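Local atomic coordinates of hypothetical protein DUF871 (Enterococcus faecalis, PDB entry 2P0O), a protein that is of unconfirmed function but probably acts as a 6-phospho-N-acetylmuramidase, hydrolysing glycosides of 6-phosphorylated N-acetylmuramic acid. Residues S294-R300 / K328-T334; G303-I307 / G317-V321. One frame throughout, in Å; residues are numbered along the deposited sequence.

Interaction 1: residues S294-R300 / K328-T334; sequences SEQTEAR and KDEKVNT
A loop without regular secondary structure, 294-300, packs along the turn and first strand residues of 328-334 at an outer edge of the C-terminal sheet, burying 654 Å² in all. Its backbone is mostly extended, except at Glu-295 (phi/psi -123/-103°). Two marks set the register: Thr-297 CA lies 4.6 Å from Asn-333 CA, and Ala-299 CA 4.0 Å from Lys-328 CA. The irregular loop follows edge strand 332-337 of a four-stranded antiparallel sheet and takes one of its backbone N-H groups, as a further strand would at that point: Thr-334 N donates to Gln-296 O (2.7 Å). Glu-295 N donates to Asn-333 OD1 (2.9 Å), and Glu-298 N to OG1 of Thr-334 (chi1 p; 3.3 Å). Asn-333 (chi1 m) also donates through ND2 to Glu-293 O. Thr-297 (chi1 p) sets CG2 3.3 Å from Glu-330 O. Before the strand, a type I turn from Asp-329 to Val-332 closes with Val-332 N to Asp-329 O (3.0 Å); within it, Asp-329 OD1 accepts from Lys-331 N (2.9 Å), an Asx turn, and bridges to Lys-331 NZ (2.8 Å). Arg-300, bonded to Pro-327 O, lays one guanidinium face over Val-332 CG2 and Asp-329 CB.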
loop_
_atom_site.group_PDB
_atom_site.type_symbol
_atom_site.label_atom_id
_atom_site.label_comp_id
_atom_site.label_asym_id
_atom_site.label_seq_id
_atom_site.Cartn_x
_atom_site.Cartn_y
_atom_site.Cartn_z
ATOM N N SER A 294 20.023 32.166 -16.166
ATOM C CA SER A 294 19.886 31.114 -17.170
ATOM C C SER A 294 20.982 30.039 -17.022
ATOM O O SER A 294 22.173 30.369 -16.986
ATOM C CB SER A 294 19.989 31.746 -18.556
ATOM O OG SER A 294 19.634 30.819 -19.557
ATOM N N GLU A 295 20.600 28.765 -16.928
ATOM C CA GLU A 295 21.612 27.697 -16.782
ATOM C C GLU A 295 21.460 26.666 -17.913
ATOM O O GLU A 295 21.881 26.942 -19.041
ATOM C CB GLU A 295 21.569 27.093 -15.376
ATOM C CG GLU A 295 22.748 26.234 -15.019
ATOM C CD GLU A 295 22.633 25.592 -13.640
ATOM O OE1 GLU A 295 21.630 24.884 -13.382
ATOM O OE2 GLU A 295 23.561 25.782 -12.813
ATOM N N GLN A 296 20.864 25.505 -17.632
ATOM C CA GLN A 296 20.406 24.593 -18.673
ATOM C C GLN A 296 18.892 24.708 -18.791
ATOM O O GLN A 296 18.185 24.684 -17.779
ATOM C CB GLN A 296 20.752 23.155 -18.309
ATOM C CG GLN A 296 22.178 22.787 -18.630
ATOM C CD GLN A 296 22.574 21.407 -18.124
ATOM O OE1 GLN A 296 21.735 20.520 -17.959
ATOM N NE2 GLN A 296 23.863 21.227 -17.872
ATOM N N THR A 297 18.397 24.812 -20.015
ATOM C CA THR A 297 16.971 24.895 -20.261
ATOM C C THR A 297 16.601 23.833 -21.294
ATOM O O THR A 297 16.335 24.153 -22.446
ATOM C CB THR A 297 16.552 26.304 -20.749
ATOM O OG1 THR A 297 17.163 26.572 -22.013
ATOM C CG2 THR A 297 17.011 27.367 -19.764
ATOM N N GLU A 298 16.596 22.568 -20.870
ATOM C CA GLU A 298 16.333 21.442 -21.769
ATOM C C GLU A 298 14.870 20.992 -21.730
ATOM O O GLU A 298 14.076 21.517 -20.950
ATOM C CB GLU A 298 17.263 20.284 -21.415
ATOM C CG GLU A 298 18.697 20.704 -21.416
ATOM C CD GLU A 298 19.233 20.886 -22.830
ATOM O OE1 GLU A 298 19.693 19.871 -23.399
ATOM O OE2 GLU A 298 19.202 22.025 -23.370
ATOM N N ALA A 299 14.523 20.018 -22.570
ATOM C CA ALA A 299 13.187 19.413 -22.532
ATOM C C ALA A 299 12.816 19.005 -21.092
ATOM O O ALA A 299 13.701 18.747 -20.263
ATOM C CB ALA A 299 13.137 18.220 -23.473
ATOM N N ARG A 300 11.528 18.931 -20.775
ATOM C CA ARG A 300 11.117 18.632 -19.404
ATOM C C ARG A 300 10.227 17.381 -19.308
ATOM O O ARG A 300 9.015 17.496 -19.023
ATOM C CB ARG A 300 10.420 19.854 -18.796
ATOM C CG ARG A 300 11.331 21.090 -18.743
ATOM C CD ARG A 300 10.562 22.352 -18.451
ATOM N NE ARG A 300 9.818 22.808 -19.630
ATOM C CZ ARG A 300 8.719 23.563 -19.587
ATOM N NH1 ARG A 300 8.202 23.959 -18.414
ATOM N NH2 ARG A 300 8.130 23.925 -20.727
ATOM N N LYS A 328 11.145 22.072 -24.035
ATOM C CA LYS A 328 12.167 23.078 -23.713
ATOM C C LYS A 328 11.583 24.495 -23.626
ATOM O O LYS A 328 10.787 24.888 -24.481
ATOM C CB LYS A 328 13.189 23.063 -24.862
ATOM C CG LYS A 328 14.418 23.919 -24.671
ATOM C CD LYS A 328 14.740 24.773 -25.893
ATOM C CE LYS A 328 15.185 23.943 -27.092
ATOM N NZ LYS A 328 16.515 23.306 -26.876
ATOM N N ASP A 329 12.003 25.263 -22.618
ATOM C CA ASP A 329 11.621 26.673 -22.467
ATOM C C ASP A 329 12.859 27.456 -21.981
ATOM O O ASP A 329 13.388 27.171 -20.901
ATOM C CB ASP A 329 10.437 26.775 -21.480
ATOM C CG ASP A 329 9.838 28.186 -21.380
ATOM O OD1 ASP A 329 10.588 29.182 -21.339
ATOM O OD2 ASP A 329 8.592 28.309 -21.276
ATOM N N GLU A 330 13.322 28.434 -22.771
ATOM C CA GLU A 330 14.540 29.231 -22.432
ATOM C C GLU A 330 14.458 29.880 -21.045
ATOM O O GLU A 330 15.484 30.169 -20.423
ATOM C CB GLU A 330 14.818 30.337 -23.488
ATOM C CG GLU A 330 13.608 31.335 -23.691
ATOM C CD GLU A 330 13.990 32.775 -24.117
ATOM O OE1 GLU A 330 15.155 33.000 -24.581
ATOM O OE2 GLU A 330 13.100 33.683 -23.994
ATOM N N LYS A 331 13.231 30.095 -20.571
ATOM C CA LYS A 331 12.985 30.798 -19.322
ATOM C C LYS A 331 12.926 29.893 -18.104
ATOM O O LYS A 331 12.750 30.379 -16.992
ATOM C CB LYS A 331 11.688 31.604 -19.400
ATOM C CG LYS A 331 11.552 32.463 -20.647
ATOM C CD LYS A 331 10.273 33.317 -20.566
ATOM C CE LYS A 331 9.000 32.495 -20.788
ATOM N NZ LYS A 331 9.076 31.435 -21.860
ATOM N N VAL A 332 13.105 28.587 -18.306
ATOM C CA VAL A 332 12.913 27.583 -17.237
ATOM C C VAL A 332 14.177 26.717 -17.160
ATOM O O VAL A 332 14.430 25.938 -18.094
ATOM C CB VAL A 332 11.674 26.672 -17.537
ATOM C CG1 VAL A 332 11.520 25.539 -16.503
ATOM C CG2 VAL A 332 10.370 27.495 -17.634
ATOM N N ASN A 333 14.969 26.852 -16.077
ATOM C CA ASN A 333 16.127 25.973 -15.866
ATOM C C ASN A 333 15.707 24.565 -15.470
ATOM O O ASN A 333 14.799 24.382 -14.623
ATOM C CB ASN A 333 17.046 26.526 -14.775
ATOM C CG ASN A 333 17.751 27.804 -15.191
ATOM O OD1 ASN A 333 17.785 28.168 -16.373
ATOM N ND2 ASN A 333 18.333 28.482 -14.220
ATOM N N THR A 334 16.345 23.571 -16.072
ATOM C CA THR A 334 16.073 22.188 -15.703
ATOM C C THR A 334 17.166 21.769 -14.745
ATOM O O THR A 334 18.345 21.884 -15.076
ATOM C CB THR A 334 16.063 21.272 -16.942
ATOM O OG1 THR A 334 17.178 21.628 -17.775
ATOM C CG2 THR A 334 14.787 21.494 -17.744
HETATM O O HOH W 1 17.915 30.932 -21.485
HETATM O O HOH W 2 19.736 24.465 -15.103
HETATM O O HOH W 3 19.215 20.067 -17.665
HETATM O O HOH W 4 21.158 21.088 -14.623
HETATM O O HOH W 5 18.506 24.950 -24.574
HETATM O O HOH W 6 13.080 24.055 -20.206
#

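Interaction 2: residues G303-I307 / G317-V321; sequences GTVTI and GEIQV
Two backbone hydrogen bonds hold this pair together: Thr-306 N to Gln-320 O at 2.8 Å and Gln-320 N to Thr-306 O at 3.0 Å. They make Thr-306 and Gln-320 an antiparallel hydrogen-bonded pair, CA to CA 5.2 Å. It is flanked by two non-hydrogen-bonded pairs, Val-305 with Val-321 and Ile-307 with Ile-319, each with its CA atoms 4.5 Å apart. There CA-H...O contacts take over, such as Val-321 CA to Thr-304 O (3.2 Å) and Ile-319 CA to Thr-306 O (3.3 Å). The axes of 304-307 and 319-321 approach to 4.7 Å at 164°.

Thr-306 (chi1 p) and Gln-320 (chi1 m) project to the same face. Thr-306 OG1 donates to water 7 (2.6 Å), which donates to Glu-318 O (3.0 Å); water 8 donates to both Thr-306 OG1 (2.9 Å) and Gln-320 OE1 (2.8 Å). Gln-320 NE2 binds Glu-318 OE2 (2.7 Å), while Glu-318 OE1 forms a salt bridge with Arg-274.

The other face is aliphatic. Val-305 CG2 meets Val-321 CG2 (4.3 Å), Ile-307 CD1 meets Ile-319 CG1 (4.1 Å), and helix 255-258 touches Val-305 and Ile-307. Gly-303 (phi 103°) and Gly-317 (phi 96°) precede the strands with backbone angles at which a CB would collide with the preceding carbonyl oxygen. Two chain-adjacent antiparallel strands paired in this register form a beta hairpin, here the central pair of the four-stranded sheet in the C-terminal region, whose family is grouped with cyclophilin-like folds.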
loop_
_atom_site.group_PDB
_atom_site.type_symbol
_atom_site.label_atom_id
_atom_site.label_comp_id
_atom_site.label_asym_id
_atom_site.label_seq_id
_atom_site.Cartn_x
_atom_site.Cartn_y
_atom_site.Cartn_z
ATOM N N GLY A 303 8.511 14.352 -14.520
ATOM C CA GLY A 303 9.351 14.200 -13.322
ATOM C C GLY A 303 10.441 15.236 -13.236
ATOM O O GLY A 303 11.112 15.325 -12.230
ATOM N N THR A 304 10.607 16.030 -14.294
ATOM C CA THR A 304 11.623 17.069 -14.349
ATOM C C THR A 304 11.385 18.157 -13.299
ATOM O O THR A 304 10.283 18.725 -13.203
ATOM C CB THR A 304 11.816 17.643 -15.799
ATOM O OG1 THR A 304 12.270 16.592 -16.686
ATOM C CG2 THR A 304 12.883 18.750 -15.826
ATOM N N VAL A 305 12.414 18.408 -12.494
ATOM C CA VAL A 305 12.409 19.501 -11.517
ATOM C C VAL A 305 13.065 20.738 -12.100
ATOM O O VAL A 305 14.231 20.712 -12.551
ATOM C CB VAL A 305 13.158 19.098 -10.225
ATOM C CG1 VAL A 305 12.991 20.157 -9.140
ATOM C CG2 VAL A 305 12.687 17.726 -9.742
ATOM N N THR A 306 12.323 21.840 -12.063
ATOM C CA THR A 306 12.705 23.070 -12.751
ATOM C C THR A 306 12.629 24.279 -11.834
ATOM O O THR A 306 11.889 24.281 -10.829
ATOM C CB THR A 306 11.774 23.361 -13.992
ATOM O OG1 THR A 306 10.479 23.759 -13.538
ATOM C CG2 THR A 306 11.581 22.136 -14.843
ATOM N N ILE A 307 13.383 25.315 -12.189
ATOM C CA ILE A 307 13.260 26.605 -11.531
ATOM C C ILE A 307 13.193 27.686 -12.606
ATOM O O ILE A 307 14.000 27.683 -13.559
ATOM C CB ILE A 307 14.414 26.855 -10.471
ATOM C CG1 ILE A 307 14.143 28.105 -9.642
ATOM C CG2 ILE A 307 15.818 26.936 -11.126
ATOM C CD1 ILE A 307 14.990 28.189 -8.381
ATOM N N GLY A 317 12.257 32.046 -10.078
ATOM C CA GLY A 317 12.376 31.325 -8.830
ATOM C C GLY A 317 11.240 30.361 -8.521
ATOM O O GLY A 317 11.330 29.603 -7.564
ATOM N N GLU A 318 10.151 30.395 -9.285
ATOM C CA GLU A 318 9.121 29.355 -9.139
ATOM C C GLU A 318 9.723 27.987 -9.398
ATOM O O GLU A 318 10.439 27.781 -10.398
ATOM C CB GLU A 318 7.940 29.539 -10.099
ATOM C CG GLU A 318 6.812 28.530 -9.755
ATOM C CD GLU A 318 5.503 28.837 -10.418
ATOM O OE1 GLU A 318 5.007 29.966 -10.255
ATOM O OE2 GLU A 318 4.971 27.946 -11.104
ATOM N N ILE A 319 9.424 27.065 -8.499
ATOM C CA ILE A 319 9.912 25.688 -8.603
ATOM C C ILE A 319 8.738 24.822 -9.032
ATOM O O ILE A 319 7.634 24.907 -8.461
ATOM C CB ILE A 319 10.566 25.199 -7.263
ATOM C CG1 ILE A 319 11.819 26.026 -6.945
ATOM C CG2 ILE A 319 10.937 23.706 -7.298
ATOM C CD1 ILE A 319 12.248 26.024 -5.468
ATOM N N GLN A 320 8.977 24.000 -10.040
ATOM C CA GLN A 320 7.975 23.072 -10.521
ATOM C C GLN A 320 8.553 21.667 -10.688
ATOM O O GLN A 320 9.785 21.478 -10.874
ATOM C CB GLN A 320 7.450 23.539 -11.855
ATOM C CG GLN A 320 6.860 24.952 -11.855
ATOM C CD GLN A 320 6.209 25.283 -13.167
ATOM O OE1 GLN A 320 6.472 24.627 -14.180
ATOM N NE2 GLN A 320 5.367 26.292 -13.169
ATOM N N VAL A 321 7.669 20.690 -10.607
ATOM C CA VAL A 321 7.960 19.347 -11.060
ATOM C C VAL A 321 6.901 19.050 -12.118
ATOM O O VAL A 321 5.688 19.215 -11.854
ATOM C CB VAL A 321 7.845 18.333 -9.893
ATOM C CG1 VAL A 321 8.251 16.913 -10.337
ATOM C CG2 VAL A 321 8.690 18.788 -8.674
HETATM O O HOH W 7 9.874 26.202 -12.944
HETATM O O HOH W 8 8.628 23.578 -15.718
#

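Overall arrangement
The two contacts have centres 10 Å apart and show how one small sheet is assembled from sequence-local pieces. Along the chain the order is 294-300, 303-307, 317-321, 328-334, so interaction 2 is nested within the loop closed by interaction 1. Both reach the antiparallel sheet ordered 272-275, 319-322, 304-308, 332-337: interaction 2 joins its two inner strands, and interaction 1 covers the outer strand beyond them. They touch directly, Asn-333 N lying 2.8 Å from Ile-307 O in a probable hydrogen bond, and Val-332 CG1 packing 3.3 Å from Thr-306 CB. Both contacts thus build the small C-terminal sheet and take no part in the eight-stranded parallel barrel.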